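Local atomic coordinates of uncharacterized protein Rv3272 (Mycobacterium tuberculosis, PDB entry 5YX6), a protein that binds fatty acyl-CoAs of varying chain length, palmitoyl-CoA most tightly, and is probably a family III CoA transferase of fatty acid metabolism. Residues Gly35-Lys40 with Gly72-Thr77. Sequence-based numbering, arbitrary orientation.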
loop_
_atom_site.group_PDB
_atom_site.type_symbol
_atom_site.label_atom_id
_atom_site.label_comp_id
_atom_site.label_asym_id
_atom_site.label_seq_id
_atom_site.Cartn_x
_atom_site.Cartn_y
_atom_site.Cartn_z
ATOM N N GLY A 35 -13.361 8.407 -13.548
ATOM C CA GLY A 35 -14.040 8.872 -14.744
ATOM C C GLY A 35 -13.320 8.743 -16.082
ATOM O O GLY A 35 -13.859 9.129 -17.125
ATOM N N ALA A 36 -12.115 8.189 -16.077
ATOM C CA ALA A 36 -11.352 8.062 -17.319
ATOM C C ALA A 36 -11.920 6.962 -18.210
ATOM O O ALA A 36 -12.512 6.000 -17.725
ATOM C CB ALA A 36 -9.890 7.779 -17.016
ATOM N N GLU A 37 -11.766 7.123 -19.518
ATOM C CA GLU A 37 -12.033 6.040 -20.449
ATOM C C GLU A 37 -10.774 5.198 -20.558
ATOM O O GLU A 37 -9.782 5.639 -21.125
ATOM C CB GLU A 37 -12.445 6.575 -21.821
ATOM C CG GLU A 37 -12.565 5.499 -22.900
ATOM C CD GLU A 37 -12.977 6.056 -24.266
ATOM O OE1 GLU A 37 -12.300 6.980 -24.769
ATOM O OE2 GLU A 37 -13.971 5.563 -24.843
ATOM N N VAL A 38 -10.818 3.984 -20.023
ATOM C CA VAL A 38 -9.642 3.127 -19.991
ATOM C C VAL A 38 -9.800 1.937 -20.925
ATOM O O VAL A 38 -10.705 1.129 -20.780
ATOM C CB VAL A 38 -9.357 2.622 -18.564
ATOM C CG1 VAL A 38 -8.216 1.616 -18.571
ATOM C CG2 VAL A 38 -9.059 3.799 -17.636
ATOM N N ILE A 39 -8.906 1.843 -21.897
ATOM C CA ILE A 39 -9.002 0.819 -22.926
ATOM C C ILE A 39 -7.948 -0.249 -22.698
ATOM O O ILE A 39 -6.751 0.027 -22.816
ATOM C CB ILE A 39 -8.816 1.413 -24.339
ATOM C CG1 ILE A 39 -9.829 2.524 -24.594
ATOM C CG2 ILE A 39 -8.913 0.322 -25.401
ATOM C CD1 ILE A 39 -9.623 3.209 -25.922
ATOM N N LYS A 40 -8.397 -1.451 -22.336
ATOM C CA LYS A 40 -7.512 -2.601 -22.193
ATOM C C LYS A 40 -7.018 -3.045 -23.561
ATOM O O LYS A 40 -7.784 -3.072 -24.515
ATOM C CB LYS A 40 -8.217 -3.775 -21.509
ATOM C CG LYS A 40 -8.375 -3.675 -20.021
ATOM C CD LYS A 40 -8.913 -4.986 -19.464
ATOM C CE LYS A 40 -7.817 -6.043 -19.303
ATOM N NZ LYS A 40 -6.785 -5.659 -18.290
ATOM N N GLY A 72 -15.967 -1.599 -16.102
ATOM C CA GLY A 72 -16.150 -0.307 -16.738
ATOM C C GLY A 72 -15.042 -0.003 -17.723
ATOM O O GLY A 72 -14.971 1.094 -18.272
ATOM N N LYS A 73 -14.152 -0.963 -17.935
ATOM C CA LYS A 73 -13.121 -0.784 -18.940
ATOM C C LYS A 73 -13.631 -1.201 -20.311
ATOM O O LYS A 73 -14.666 -1.858 -20.427
ATOM C CB LYS A 73 -11.867 -1.566 -18.578
ATOM C CG LYS A 73 -11.133 -0.995 -17.383
ATOM C CD LYS A 73 -9.849 -1.758 -17.112
ATOM C CE LYS A 73 -9.191 -1.330 -15.803
ATOM N NZ LYS A 73 -7.918 -2.088 -15.602
ATOM N N LYS A 74 -12.921 -0.771 -21.347
ATOM C CA LYS A 74 -13.158 -1.251 -22.695
ATOM C C LYS A 74 -12.034 -2.175 -23.122
ATOM O O LYS A 74 -10.974 -2.197 -22.497
ATOM C CB LYS A 74 -13.334 -0.071 -23.649
ATOM C CG LYS A 74 -14.429 0.830 -23.139
ATOM C CD LYS A 74 -14.872 1.886 -24.109
ATOM C CE LYS A 74 -16.050 2.651 -23.513
ATOM N NZ LYS A 74 -16.502 3.785 -24.369
ATOM N N SER A 75 -12.266 -2.949 -24.176
ATOM C CA SER A 75 -11.287 -3.931 -24.609
ATOM C C SER A 75 -11.071 -3.962 -26.115
ATOM O O SER A 75 -12.025 -3.929 -26.903
ATOM C CB SER A 75 -11.698 -5.333 -24.123
ATOM O OG SER A 75 -10.776 -6.328 -24.552
ATOM N N VAL A 76 -9.802 -4.007 -26.503
ATOM C CA VAL A 76 -9.444 -4.298 -27.873
ATOM C C VAL A 76 -8.561 -5.533 -27.819
ATOM O O VAL A 76 -7.783 -5.724 -26.880
ATOM C CB VAL A 76 -8.738 -3.115 -28.608
ATOM C CG1 VAL A 76 -9.627 -1.875 -28.595
ATOM C CG2 VAL A 76 -7.367 -2.817 -28.013
ATOM N N THR A 77 -8.722 -6.390 -28.815
ATOM C CA THR A 77 -7.923 -7.587 -28.930
ATOM C C THR A 77 -6.990 -7.425 -30.112
ATOM O O THR A 77 -7.402 -7.076 -31.227
ATOM C CB THR A 77 -8.825 -8.826 -29.072
ATOM O OG1 THR A 77 -8.751 -9.598 -27.865
ATOM C CG2 THR A 77 -8.423 -9.691 -30.260
HETATM O O HOH W 1 -13.397 3.104 -19.656
#
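K74 and E37 form a salt bridge, NZ to OE2 at 3.1 Å, using the anti lone pair of OE2; OE1 pairs with R14. Both chains run extended beyond CG, which lets their tips meet. Three backbone hydrogen bonds set a parallel register that pairs I39 with K74 and K40 with S75. K74 N donates to V38 O almost straight, 175° at the hydrogen, and V76 N to K40 O at 3.0 Å. K40 N reaches K74 O at 2.7 Å, tilted 31° from the carbonyl plane. Ahead of this ladder a water accepts from V38 N and donates to G72 O.

On the face of I39 and K74, I39 CG2 meets V76 CG1 at 3.9 Å. On the other, the K73 chain lies alongside V38, its CD 4.0 Å from V38 CG1, and touches K40 CG. K40 NZ and K73 NZ, 4.6 Å apart, share N70 OD1; salt bridges to E47 and D17, respectively, probably offset their repulsion, and K73 NZ also hydrogen-bonds N69 O.

Strand 74-77 forms one edge of the Rossmann-type parallel sheet within this chain, strand 37-42 lying between it and strand 14-17, with helix 23-33 against V38 and K73 and helix 387-390 over I39 and K74.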